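Local coordinates for protein phenylalanine--tRNA ligase beta subunit (Bacteroides fragilis, PDB 3IG2) that forms, with the alpha subunit, the tetrameric enzyme that joins phenylalanine to tRNA(Phe) at the expense of ATP, represented here by its core domain, at residues G68-I73 and N200-A205; D165-T170 and K190-A195; N28-A33 and V48-P53. All coordinates share one frame; numbering follows the deposited sequence.

Interaction 1. Residues G68-I73 and N200-A205; sequences GGLESI and NEVYYA
Val202 meets Leu70 and Ile73 where helix 66-75 lies against a face of the large, mostly antiparallel sheet, the helix-on-sheet layering of the class II synthetase-like core domain. The two segments approach to 8.4 Å between the CA atoms of Leu70 and Val202, and across it they touch only through methyl groups. From the backbone of Val202 the bond to CB points at the helix, and the side chain forks there. Its CG1 branch lies opposite the backbone N (chi1 179°) and meets Ile73 CD1 at 3.9 Å and Leu70 CD2 at 4.2 Å. The CG2 branch, lying beside the backbone N, ends 3.9 Å from Ile73 CD1. Ile73 thus comes in tip to tip and touches both arms of the fork, whereas Leu70 crosses one arm at a slant. Three residues apart, these two occupy neighbouring positions on one side of the helix. A beta-branched valine suits an extended strand, and its short, blunt end lets a helix lie close; Trp118 and Thr120 of strand 109-121 continue the floor beneath Ile73. Tyr203, the next strand residue, faces helix 134-150 instead, packing on Leu140. Glu201 OE1 lies at the edge of its ring, in the ring plane, where Tyr203 OH donates to it over 2.7 Å, reaching that oxygen on its anti side, 23° out of the carboxylate plane.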
ATOM      1  N   GLY B  68     -15.788  -4.068  25.808  1.00 12.43           N
ATOM      2  CA  GLY B  68     -14.652  -3.194  25.923  1.00 12.56           C
ATOM      3  C   GLY B  68     -14.313  -2.538  24.598  1.00 12.49           C
ATOM      4  O   GLY B  68     -13.972  -1.366  24.560  1.00 11.82           O
ATOM      5  N   GLY B  69     -14.386  -3.304  23.515  1.00 12.07           N
ATOM      6  CA  GLY B  69     -14.143  -2.754  22.179  1.00 11.66           C
ATOM      7  C   GLY B  69     -15.180  -1.700  21.784  1.00 11.43           C
ATOM      8  O   GLY B  69     -14.840  -0.725  21.122  1.00 11.92           O
ATOM      9  N   LEU B  70     -16.436  -1.888  22.183  1.00 10.57           N
ATOM     10  CA  LEU B  70     -17.468  -0.896  21.878  1.00  9.64           C
ATOM     11  C   LEU B  70     -17.214   0.380  22.666  1.00  9.78           C
ATOM     12  O   LEU B  70     -17.397   1.448  22.127  1.00 10.14           O
ATOM     13  CB  LEU B  70     -18.882  -1.412  22.140  1.00  8.96           C
ATOM     14  CG  LEU B  70     -19.395  -2.568  21.283  1.00  8.17           C
ATOM     15  CD1 LEU B  70     -20.789  -2.946  21.728  1.00  8.19           C
ATOM     16  CD2 LEU B  70     -19.367  -2.270  19.782  1.00  7.58           C
ATOM     17  N   GLU B  71     -16.786   0.260  23.920  1.00  9.59           N
ATOM     18  CA  GLU B  71     -16.336   1.415  24.708  1.00 10.61           C
ATOM     19  C   GLU B  71     -15.176   2.159  24.021  1.00 10.45           C
ATOM     20  O   GLU B  71     -15.195   3.390  23.927  1.00  9.84           O
ATOM     21  CB  GLU B  71     -15.906   1.001  26.108  1.00 10.16           C
ATOM     22  CG  GLU B  71     -17.013   0.494  27.015  1.00 12.64           C
ATOM     23  CD  GLU B  71     -16.458  -0.224  28.254  1.00 15.19           C
ATOM     24  OE1 GLU B  71     -15.232  -0.424  28.315  1.00 17.26           O
ATOM     25  OE2 GLU B  71     -17.225  -0.564  29.181  1.00 16.51           O
ATOM     26  N   SER B  72     -14.192   1.396  23.530  1.00  9.91           N
ATOM     27  CA  SER B  72     -13.026   1.958  22.833  1.00  9.29           C
ATOM     28  C   SER B  72     -13.438   2.702  21.571  1.00  9.03           C
ATOM     29  O   SER B  72     -12.901   3.761  21.287  1.00  9.43           O
ATOM     30  CB  SER B  72     -12.012   0.863  22.470  1.00  9.18           C
ATOM     31  OG  SER B  72     -11.470   0.229  23.618  1.00  8.78           O
ATOM     32  N   ILE B  73     -14.376   2.142  20.807  1.00  9.22           N
ATOM     33  CA  ILE B  73     -14.865   2.789  19.576  1.00  9.92           C
ATOM     34  C   ILE B  73     -15.539   4.108  19.938  1.00 10.10           C
ATOM     35  O   ILE B  73     -15.253   5.146  19.323  1.00  9.81           O
ATOM     36  CB  ILE B  73     -15.815   1.880  18.749  1.00  9.71           C
ATOM     37  CG1 ILE B  73     -15.014   0.824  17.969  1.00  9.42           C
ATOM     38  CG2 ILE B  73     -16.615   2.718  17.761  1.00 10.42           C
ATOM     39  CD1 ILE B  73     -15.830  -0.381  17.550  1.00  9.26           C
ATOM     40  N   ASN B 200     -21.550   4.534  14.325  1.00 13.25           N
ATOM     41  CA  ASN B 200     -21.195   3.850  13.079  1.00 13.10           C
ATOM     42  C   ASN B 200     -21.481   2.373  13.224  1.00 13.10           C
ATOM     43  O   ASN B 200     -21.507   1.833  14.335  1.00 14.06           O
ATOM     44  CB  ASN B 200     -19.710   4.061  12.723  1.00 13.19           C
ATOM     45  CG  ASN B 200     -19.397   5.502  12.313  1.00 14.49           C
ATOM     46  OD1 ASN B 200     -19.294   5.829  11.119  1.00 15.50           O
ATOM     47  ND2 ASN B 200     -19.244   6.365  13.299  1.00 12.86           N
ATOM     48  N   GLU B 201     -21.705   1.706  12.117  1.00 12.35           N
ATOM     49  CA  GLU B 201     -21.831   0.257  12.167  1.00 12.25           C
ATOM     50  C   GLU B 201     -20.522  -0.386  12.584  1.00 12.39           C
ATOM     51  O   GLU B 201     -19.443   0.156  12.298  1.00 11.06           O
ATOM     52  CB  GLU B 201     -22.256  -0.291  10.816  1.00 11.71           C
ATOM     53  CG  GLU B 201     -23.607   0.217  10.360  1.00 11.08           C
ATOM     54  CD  GLU B 201     -24.072  -0.469   9.113  1.00 13.61           C
ATOM     55  OE1 GLU B 201     -23.314  -1.323   8.587  1.00 15.82           O
ATOM     56  OE2 GLU B 201     -25.197  -0.164   8.657  1.00 13.07           O
ATOM     57  N   VAL B 202     -20.636  -1.543  13.254  1.00 12.77           N
ATOM     58  CA  VAL B 202     -19.478  -2.262  13.788  1.00 13.51           C
ATOM     59  C   VAL B 202     -19.531  -3.716  13.354  1.00 13.89           C
ATOM     60  O   VAL B 202     -20.550  -4.393  13.521  1.00 14.70           O
ATOM     61  CB  VAL B 202     -19.391  -2.198  15.341  1.00 13.79           C
ATOM     62  CG1 VAL B 202     -18.121  -3.011  15.877  1.00 13.74           C
ATOM     63  CG2 VAL B 202     -19.287  -0.770  15.792  1.00 13.48           C
ATOM     64  N   TYR B 203     -18.439  -4.189  12.779  1.00 14.17           N
ATOM     65  CA  TYR B 203     -18.328  -5.590  12.377  1.00 15.08           C
ATOM     66  C   TYR B 203     -17.319  -6.155  13.340  1.00 15.36           C
ATOM     67  O   TYR B 203     -16.253  -5.573  13.536  1.00 16.03           O
ATOM     68  CB  TYR B 203     -17.893  -5.702  10.908  1.00 14.81           C
ATOM     69  CG  TYR B 203     -18.641  -4.689  10.094  1.00 15.88           C
ATOM     70  CD1 TYR B 203     -17.975  -3.725   9.350  1.00 16.68           C
ATOM     71  CD2 TYR B 203     -20.040  -4.637  10.144  1.00 17.60           C
ATOM     72  CE1 TYR B 203     -18.677  -2.759   8.649  1.00 16.52           C
ATOM     73  CE2 TYR B 203     -20.745  -3.683   9.444  1.00 16.49           C
ATOM     74  CZ  TYR B 203     -20.058  -2.750   8.704  1.00 16.59           C
ATOM     75  OH  TYR B 203     -20.767  -1.807   8.031  1.00 15.67           O
ATOM     76  N   TYR B 204     -17.699  -7.256  13.982  1.00 14.61           N
ATOM     77  CA  TYR B 204     -16.978  -7.784  15.121  1.00 13.96           C
ATOM     78  C   TYR B 204     -16.708  -9.257  14.918  1.00 13.94           C
ATOM     79  O   TYR B 204     -17.604 -10.004  14.505  1.00 14.50           O
ATOM     80  CB  TYR B 204     -17.818  -7.581  16.409  1.00 13.41           C
ATOM     81  CG  TYR B 204     -17.309  -8.319  17.612  1.00 12.56           C
ATOM     82  CD1 TYR B 204     -16.104  -7.957  18.216  1.00 13.22           C
ATOM     83  CD2 TYR B 204     -18.037  -9.371  18.167  1.00 13.70           C
ATOM     84  CE1 TYR B 204     -15.635  -8.625  19.308  1.00 14.63           C
ATOM     85  CE2 TYR B 204     -17.577 -10.047  19.280  1.00 13.85           C
ATOM     86  CZ  TYR B 204     -16.364  -9.681  19.842  1.00 14.34           C
ATOM     87  OH  TYR B 204     -15.898 -10.334  20.966  1.00 11.44           O
ATOM     88  N   ALA B 205     -15.489  -9.673  15.237  1.00 13.71           N
ATOM     89  CA  ALA B 205     -15.116 -11.101  15.197  1.00 13.18           C
ATOM     90  C   ALA B 205     -14.562 -11.535  16.544  1.00 13.11           C
ATOM     91  O   ALA B 205     -13.810 -10.784  17.184  1.00 13.47           O
ATOM     92  CB  ALA B 205     -14.072 -11.377  14.059  1.00 13.40           C
TER

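Interaction 2. Residues D165-T170 and K190-A195; sequences DDIYST and KKMLKA
Two successive bends in Met192, at chi2 (-97°) and chi3 (-79°), curl its end round to Ile167, whose CG1 branch stands beside its own backbone N. Met192 is present as selenomethionine; its CE lies 4.1 Å from Ile167 CG1, and the two side chains run across one another at a slant. Closer to the helix, Met192 CG sits 3.8 Å from the carbonyl oxygen Asp166 O, a van der Waals approach. An unbranched, pliable side chain suits this place, because Ile167 leaves its backbone heading away from helix 190-195 and the longer residue must bridge the gap. Leu66, on helix 66-75, touches both partners and adds to the apolar cluster. Ile167 uses its other branch as well: CG2 rests 3.8 Å above the plane of the Tyr168 ring, over its centre.

The loop that presents Ile167 is shaped by an Asx turn. Asp165 OD1 accepts from Ile167 N at 2.8 Å, well above the carboxylate plane, and from Tyr168 N at 2.9 Å in a nearly straight bond (172°). Aspartate suits position 165 because its short carboxylate can accept from N-H groups two and three residues on. Asp166 ties the loop to Glu40 N and Ser41 OG. Across to the helix the contacts are apolar or van der Waals, so dispersion and exclusion of water hold them, asking for good fit without strict direction.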
ATOM      1  N   ASP B 165     -28.355 -13.255  16.841  1.00 15.77           N
ATOM      2  CA  ASP B 165     -28.667 -13.299  18.290  1.00 16.08           C
ATOM      3  C   ASP B 165     -28.663 -11.892  18.883  1.00 15.70           C
ATOM      4  O   ASP B 165     -28.641 -10.932  18.128  1.00 15.31           O
ATOM      5  CB  ASP B 165     -27.687 -14.218  19.040  1.00 16.15           C
ATOM      6  CG  ASP B 165     -26.255 -13.698  19.043  1.00 16.31           C
ATOM      7  OD1 ASP B 165     -25.984 -12.578  18.539  1.00 15.47           O
ATOM      8  OD2 ASP B 165     -25.392 -14.436  19.558  1.00 17.01           O
ATOM      9  N   ASP B 166     -28.654 -11.761  20.214  1.00 15.59           N
ATOM     10  CA  ASP B 166     -28.640 -10.421  20.833  1.00 15.63           C
ATOM     11  C   ASP B 166     -27.396  -9.579  20.522  1.00 15.81           C
ATOM     12  O   ASP B 166     -27.412  -8.367  20.701  1.00 16.95           O
ATOM     13  CB  ASP B 166     -28.956 -10.418  22.346  1.00 15.96           C
ATOM     14  CG  ASP B 166     -28.592 -11.723  23.062  1.00 15.53           C
ATOM     15  OD1 ASP B 166     -27.507 -12.324  22.872  1.00 14.07           O
ATOM     16  OD2 ASP B 166     -29.428 -12.130  23.877  1.00 19.20           O
ATOM     17  N   ILE B 167     -26.325 -10.202  20.043  1.00 15.30           N
ATOM     18  CA  ILE B 167     -25.131  -9.438  19.656  1.00 14.69           C
ATOM     19  C   ILE B 167     -25.110  -9.086  18.143  1.00 13.97           C
ATOM     20  O   ILE B 167     -24.841  -7.920  17.778  1.00 14.05           O
ATOM     21  CB  ILE B 167     -23.828 -10.184  20.082  1.00 14.42           C
ATOM     22  CG1 ILE B 167     -23.684 -10.122  21.604  1.00 13.97           C
ATOM     23  CG2 ILE B 167     -22.600  -9.600  19.374  1.00 15.16           C
ATOM     24  CD1 ILE B 167     -22.649 -11.046  22.143  1.00 14.28           C
ATOM     25  N   TYR B 168     -25.381 -10.076  17.288  1.00 12.74           N
ATOM     26  CA  TYR B 168     -25.309  -9.892  15.840  1.00 13.07           C
ATOM     27  C   TYR B 168     -26.664  -9.861  15.170  1.00 13.28           C
ATOM     28  O   TYR B 168     -27.520 -10.713  15.432  1.00 13.35           O
ATOM     29  CB  TYR B 168     -24.531 -11.022  15.185  1.00 12.79           C
ATOM     30  CG  TYR B 168     -23.126 -11.265  15.722  1.00 13.22           C
ATOM     31  CD1 TYR B 168     -22.059 -10.429  15.381  1.00 13.24           C
ATOM     32  CD2 TYR B 168     -22.873 -12.347  16.554  1.00 12.55           C
ATOM     33  CE1 TYR B 168     -20.769 -10.676  15.865  1.00 12.93           C
ATOM     34  CE2 TYR B 168     -21.600 -12.595  17.044  1.00 14.32           C
ATOM     35  CZ  TYR B 168     -20.558 -11.774  16.680  1.00 15.79           C
ATOM     36  OH  TYR B 168     -19.318 -12.043  17.187  1.00 18.29           O
ATOM     37  N   SER B 169     -26.861  -8.919  14.257  1.00 14.01           N
ATOM     38  CA  SER B 169     -28.069  -8.975  13.402  1.00 13.72           C
ATOM     39  C   SER B 169     -27.858 -10.089  12.379  1.00 13.72           C
ATOM     40  O   SER B 169     -28.756 -10.888  12.138  1.00 13.51           O
ATOM     41  CB  SER B 169     -28.343  -7.642  12.722  1.00 13.80           C
ATOM     42  OG  SER B 169     -27.122  -7.029  12.329  1.00 14.20           O
ATOM     43  N   THR B 170     -26.649 -10.143  11.816  1.00 13.90           N
ATOM     44  CA  THR B 170     -26.245 -11.147  10.820  1.00 13.71           C
ATOM     45  C   THR B 170     -24.822 -11.633  11.166  1.00 13.65           C
ATOM     46  O   THR B 170     -23.916 -10.815  11.388  1.00 12.06           O
ATOM     47  CB  THR B 170     -26.253 -10.542   9.406  1.00 13.65           C
ATOM     48  OG1 THR B 170     -27.529  -9.932   9.156  1.00 16.66           O
ATOM     49  CG2 THR B 170     -26.003 -11.600   8.339  1.00 13.95           C
ATOM     50  N   LYS B 190     -27.955  -2.996  15.867  1.00 15.62           N
ATOM     51  CA  LYS B 190     -28.207  -1.577  16.050  1.00 15.95           C
ATOM     52  C   LYS B 190     -28.517  -1.193  17.509  1.00 16.09           C
ATOM     53  O   LYS B 190     -28.004  -0.186  18.014  1.00 15.93           O
ATOM     54  CB  LYS B 190     -29.366  -1.170  15.155  1.00 15.88           C
ATOM     55  CG  LYS B 190     -28.949  -0.286  14.000  1.00 18.06           C
ATOM     56  CD  LYS B 190     -28.021  -0.964  13.006  1.00 18.82           C
ATOM     57  CE  LYS B 190     -28.010  -0.189  11.680  1.00 19.75           C
ATOM     58  NZ  LYS B 190     -29.379   0.073  11.123  1.00 19.22           N
ATOM     59  N   LYS B 191     -29.355  -1.993  18.171  1.00 15.86           N
ATOM     60  CA  LYS B 191     -29.701  -1.767  19.576  1.00 16.04           C
ATOM     61  C   LYS B 191     -28.421  -1.678  20.406  1.00 15.64           C
ATOM     62  O   LYS B 191     -28.245  -0.773  21.209  1.00 15.10           O
ATOM     63  CB  LYS B 191     -30.658  -2.867  20.073  1.00 16.28           C
ATOM     64  CG  LYS B 191     -30.738  -3.069  21.591  1.00 16.93           C
ATOM     65  CD  LYS B 191     -32.022  -3.839  21.964  1.00 16.57           C
ATOM     66  CE  LYS B 191     -32.122  -4.059  23.466  1.00 17.39           C
ATOM     67  NZ  LYS B 191     -33.334  -4.864  23.846  1.00 19.07           N
HETATM   68  N   MSE B 192     -27.491  -2.588  20.163  1.00 16.04           N
HETATM   69  CA  MSE B 192     -26.235  -2.582  20.904  1.00 16.59           C
HETATM   70  C   MSE B 192     -25.306  -1.405  20.622  1.00 15.92           C
HETATM   71  O   MSE B 192     -24.658  -0.910  21.531  1.00 16.32           O
HETATM   72  CB  MSE B 192     -25.507  -3.894  20.670  1.00 17.02           C
HETATM   73  CG  MSE B 192     -26.099  -4.929  21.558  1.00 19.98           C
HETATM   74 SE   MSE B 192     -24.961  -5.002  23.093  1.00 21.39          SE
HETATM   75  CE  MSE B 192     -23.755  -6.068  21.994  1.00 15.66           C
ATOM     76  N   LEU B 193     -25.227  -0.969  19.373  1.00 14.64           N
ATOM     77  CA  LEU B 193     -24.449   0.221  19.049  1.00 14.56           C
ATOM     78  C   LEU B 193     -25.000   1.417  19.831  1.00 14.96           C
ATOM     79  O   LEU B 193     -24.253   2.220  20.389  1.00 15.47           O
ATOM     80  CB  LEU B 193     -24.544   0.500  17.539  1.00 14.19           C
ATOM     81  CG  LEU B 193     -24.049  -0.633  16.653  1.00 12.95           C
ATOM     82  CD1 LEU B 193     -24.311  -0.347  15.185  1.00 12.34           C
ATOM     83  CD2 LEU B 193     -22.593  -0.841  16.916  1.00 14.10           C
ATOM     84  N   LYS B 194     -26.323   1.525  19.847  1.00 15.30           N
ATOM     85  CA  LYS B 194     -27.005   2.627  20.501  1.00 16.09           C
ATOM     86  C   LYS B 194     -26.704   2.642  21.995  1.00 15.97           C
ATOM     87  O   LYS B 194     -26.345   3.673  22.556  1.00 15.34           O
ATOM     88  CB  LYS B 194     -28.502   2.491  20.275  1.00 16.01           C
ATOM     89  CG  LYS B 194     -29.317   3.560  20.954  1.00 17.33           C
ATOM     90  CD  LYS B 194     -29.243   4.860  20.184  1.00 19.98           C
ATOM     91  CE  LYS B 194     -30.311   4.936  19.114  1.00 19.42           C
ATOM     92  NZ  LYS B 194     -30.964   6.280  19.145  1.00 21.18           N
ATOM     93  N   ALA B 195     -26.833   1.481  22.628  1.00 16.54           N
ATOM     94  CA  ALA B 195     -26.599   1.390  24.064  1.00 17.01           C
ATOM     95  C   ALA B 195     -25.166   1.780  24.412  1.00 17.00           C
ATOM     96  O   ALA B 195     -24.912   2.172  25.543  1.00 17.75           O
ATOM     97  CB  ALA B 195     -26.919  -0.009  24.581  1.00 16.95           C
TER

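Interaction 3. Residues N28-A33 and V48-P53; sequences NSLTRA and VMLLNP
Leu30 faces Leu50 with 9.0 Å between their CA atoms, because strands 30-31 and 48-49 are the two outer members of a small three-stranded antiparallel sheet and strand 60-61 runs between them. Backbone bonds therefore go to the middle strand and its approach: Thr31 pairs with Cys60, Val48 with Met61 and Leu50 with Asn59. What the outer segments share directly is side-chain packing between the two edges of the sheet. Leu30 has CG opposite its backbone N (chi1 177°), which carries its terminal methyls toward the other edge. There Leu30 CD1 approaches the fork of Leu50, at 3.5 Å from CD2, a close fit, and 4.0 Å from CD1. The two side chains cross at about a right angle, one methyl set against a pair. Leucine suits both places, being long enough to reach toward the other edge and branched only at the end. The chi1 of Leu50, -97°, lies away from a staggered position. Both leucines also touch a crystal neighbour, and lattice packing may have some influence on this surface contact. Further along, Arg32 forms a salt bridge with Asp57, and Ala33 and Met49 both rest on Cys60. A small residue suits the near side, since Met49, modelled as selenomethionine, does the reaching: bent at chi2 and chi3, it brings CE to 4.1 Å from Ala33 CB.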
ATOM      1  N   ASN B  28      -9.707  -3.312  30.192  1.00 13.26           N
ATOM      2  CA  ASN B  28      -9.727  -3.923  31.496  1.00 13.05           C
ATOM      3  C   ASN B  28     -10.554  -5.189  31.482  1.00 12.60           C
ATOM      4  O   ASN B  28     -11.572  -5.273  30.826  1.00 13.46           O
ATOM      5  CB  ASN B  28     -10.379  -2.991  32.505  1.00 13.74           C
ATOM      6  CG  ASN B  28      -9.482  -1.862  32.940  1.00 16.60           C
ATOM      7  OD1 ASN B  28      -8.245  -1.941  32.898  1.00 19.27           O
ATOM      8  ND2 ASN B  28     -10.111  -0.795  33.399  1.00 20.49           N
ATOM      9  N   SER B  29     -10.129  -6.167  32.233  1.00 12.08           N
ATOM     10  CA  SER B  29     -10.919  -7.372  32.394  1.00 12.67           C
ATOM     11  C   SER B  29     -12.040  -7.199  33.411  1.00 12.80           C
ATOM     12  O   SER B  29     -13.036  -7.928  33.348  1.00 13.56           O
ATOM     13  CB  SER B  29     -10.008  -8.522  32.770  1.00 12.01           C
ATOM     14  OG  SER B  29      -9.131  -8.742  31.670  1.00 13.95           O
ATOM     15  N   LEU B  30     -11.891  -6.256  34.340  1.00 11.58           N
ATOM     16  CA  LEU B  30     -12.960  -5.943  35.302  1.00 12.16           C
ATOM     17  C   LEU B  30     -14.000  -5.105  34.549  1.00 12.19           C
ATOM     18  O   LEU B  30     -13.646  -4.117  33.896  1.00 12.38           O
ATOM     19  CB  LEU B  30     -12.405  -5.172  36.498  1.00 11.44           C
ATOM     20  CG  LEU B  30     -13.340  -4.661  37.613  1.00 14.68           C
ATOM     21  CD1 LEU B  30     -14.184  -5.782  38.240  1.00 16.12           C
ATOM     22  CD2 LEU B  30     -12.573  -3.913  38.714  1.00 12.42           C
ATOM     23  N   THR B  31     -15.263  -5.511  34.634  1.00 11.75           N
ATOM     24  CA  THR B  31     -16.307  -4.894  33.814  1.00 11.99           C
ATOM     25  C   THR B  31     -17.664  -4.796  34.545  1.00 11.91           C
ATOM     26  O   THR B  31     -17.751  -5.058  35.761  1.00 12.16           O
ATOM     27  CB  THR B  31     -16.435  -5.656  32.476  1.00 11.26           C
ATOM     28  OG1 THR B  31     -17.194  -4.884  31.542  1.00 12.89           O
ATOM     29  CG2 THR B  31     -17.109  -6.998  32.688  1.00 10.58           C
ATOM     30  N   ARG B  32     -18.699  -4.449  33.781  1.00 11.37           N
ATOM     31  CA  ARG B  32     -20.060  -4.137  34.273  1.00 11.66           C
ATOM     32  C   ARG B  32     -21.037  -5.293  34.012  1.00 11.45           C
ATOM     33  O   ARG B  32     -21.360  -5.612  32.858  1.00 11.16           O
ATOM     34  CB  ARG B  32     -20.539  -2.858  33.572  1.00 11.31           C
ATOM     35  CG  ARG B  32     -21.982  -2.448  33.783  1.00 13.66           C
ATOM     36  CD  ARG B  32     -22.135  -0.991  33.357  1.00 16.06           C
ATOM     37  NE  ARG B  32     -23.520  -0.528  33.206  1.00 16.20           N
ATOM     38  CZ  ARG B  32     -24.337  -0.178  34.209  1.00 19.02           C
ATOM     39  NH1 ARG B  32     -23.943  -0.251  35.481  1.00 19.80           N
ATOM     40  NH2 ARG B  32     -25.572   0.232  33.946  1.00 16.31           N
ATOM     41  N   ALA B  33     -21.497  -5.926  35.095  1.00 10.88           N
ATOM     42  CA  ALA B  33     -22.427  -7.051  35.025  1.00 11.12           C
ATOM     43  C   ALA B  33     -23.716  -6.708  34.222  1.00 11.45           C
ATOM     44  O   ALA B  33     -24.274  -7.562  33.529  1.00 11.75           O
ATOM     45  CB  ALA B  33     -22.788  -7.537  36.466  1.00 10.01           C
ATOM     46  N   VAL B  48     -18.529 -14.354  36.169  1.00 11.92           N
ATOM     47  CA  VAL B  48     -17.671 -14.522  37.321  1.00 12.07           C
ATOM     48  C   VAL B  48     -17.772 -13.248  38.146  1.00 12.05           C
ATOM     49  O   VAL B  48     -17.140 -12.257  37.811  1.00 11.37           O
ATOM     50  CB  VAL B  48     -16.208 -14.752  36.854  1.00 12.53           C
ATOM     51  CG1 VAL B  48     -15.248 -14.899  38.062  1.00 12.80           C
ATOM     52  CG2 VAL B  48     -16.139 -15.971  35.958  1.00 11.35           C
HETATM   53  N   MSE B  49     -18.539 -13.293  39.235  1.00 11.74           N
HETATM   54  CA  MSE B  49     -18.781 -12.120  40.041  1.00 12.58           C
HETATM   55  C   MSE B  49     -17.676 -11.928  41.071  1.00 12.56           C
HETATM   56  O   MSE B  49     -17.092 -12.904  41.593  1.00 11.95           O
HETATM   57  CB  MSE B  49     -20.154 -12.176  40.755  1.00 12.39           C
HETATM   58  CG  MSE B  49     -21.376 -12.437  39.872  1.00 13.01           C
HETATM   59 SE   MSE B  49     -21.677 -11.010  38.615  1.00 14.28          SE
HETATM   60  CE  MSE B  49     -22.220  -9.627  39.914  1.00 12.60           C
ATOM     61  N   LEU B  50     -17.426 -10.656  41.374  1.00 12.04           N
ATOM     62  CA  LEU B  50     -16.472 -10.293  42.405  1.00 11.97           C
ATOM     63  C   LEU B  50     -17.097 -10.409  43.779  1.00 11.57           C
ATOM     64  O   LEU B  50     -18.250 -10.050  43.966  1.00  9.98           O
ATOM     65  CB  LEU B  50     -15.946  -8.869  42.185  1.00 12.75           C
ATOM     66  CG  LEU B  50     -14.606  -8.714  41.457  1.00 13.15           C
ATOM     67  CD1 LEU B  50     -14.640  -9.255  40.074  1.00 14.89           C
ATOM     68  CD2 LEU B  50     -14.128  -7.246  41.460  1.00 13.48           C
ATOM     69  N   LEU B  51     -16.315 -10.906  44.738  1.00 11.82           N
ATOM     70  CA  LEU B  51     -16.708 -10.865  46.149  1.00 12.88           C
ATOM     71  C   LEU B  51     -16.867  -9.430  46.658  1.00 13.07           C
ATOM     72  O   LEU B  51     -17.829  -9.131  47.377  1.00 12.60           O
ATOM     73  CB  LEU B  51     -15.691 -11.624  47.024  1.00 13.08           C
ATOM     74  CG  LEU B  51     -16.078 -11.701  48.498  1.00 14.63           C
ATOM     75  CD1 LEU B  51     -17.378 -12.398  48.651  1.00 14.33           C
ATOM     76  CD2 LEU B  51     -14.985 -12.415  49.304  1.00 13.56           C
ATOM     77  N   ASN B  52     -15.914  -8.556  46.299  1.00 12.65           N
ATOM     78  CA  ASN B  52     -15.920  -7.193  46.814  1.00 13.13           C
ATOM     79  C   ASN B  52     -15.889  -6.240  45.653  1.00 12.45           C
ATOM     80  O   ASN B  52     -14.844  -5.665  45.362  1.00 12.33           O
ATOM     81  CB  ASN B  52     -14.725  -6.919  47.750  1.00 13.30           C
ATOM     82  CG  ASN B  52     -14.595  -7.950  48.852  1.00 15.30           C
ATOM     83  OD1 ASN B  52     -13.568  -8.615  48.957  1.00 17.67           O
ATOM     84  ND2 ASN B  52     -15.638  -8.096  49.679  1.00 14.83           N
ATOM     85  N   PRO B  53     -17.033  -6.078  44.970  1.00 12.51           N
ATOM     86  CA  PRO B  53     -17.077  -5.249  43.757  1.00 12.85           C
ATOM     87  C   PRO B  53     -16.701  -3.818  44.083  1.00 13.78           C
ATOM     88  O   PRO B  53     -16.981  -3.378  45.195  1.00 13.47           O
ATOM     89  CB  PRO B  53     -18.546  -5.334  43.331  1.00 12.04           C
ATOM     90  CG  PRO B  53     -19.294  -5.755  44.549  1.00 12.90           C
ATOM     91  CD  PRO B  53     -18.365  -6.565  45.374  1.00 12.10           C
TER

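Overall arrangement
Interactions 1 and 2 belong to one continuous core, their centres 11 Å apart. Helix 190-195 leads in the chain to strand 200-207, and Leu193 CD2 packs 3.5 Å from Val202 CG2; Tyr204 and Tyr168 also touch. Helix 66-75 serves both, covering Val202 in interaction 1 and lending Leu66 and Phe67 to Met192 in interaction 2. Interaction 3 stands apart in the small sheet, its centre 21 Å from that of interaction 1 and 23 Å from that of interaction 2. None of the three includes a bound ligand or metal: they are structural packing within the core, which in this family resembles a class II catalytic module, while the alpha subunit carries the active site.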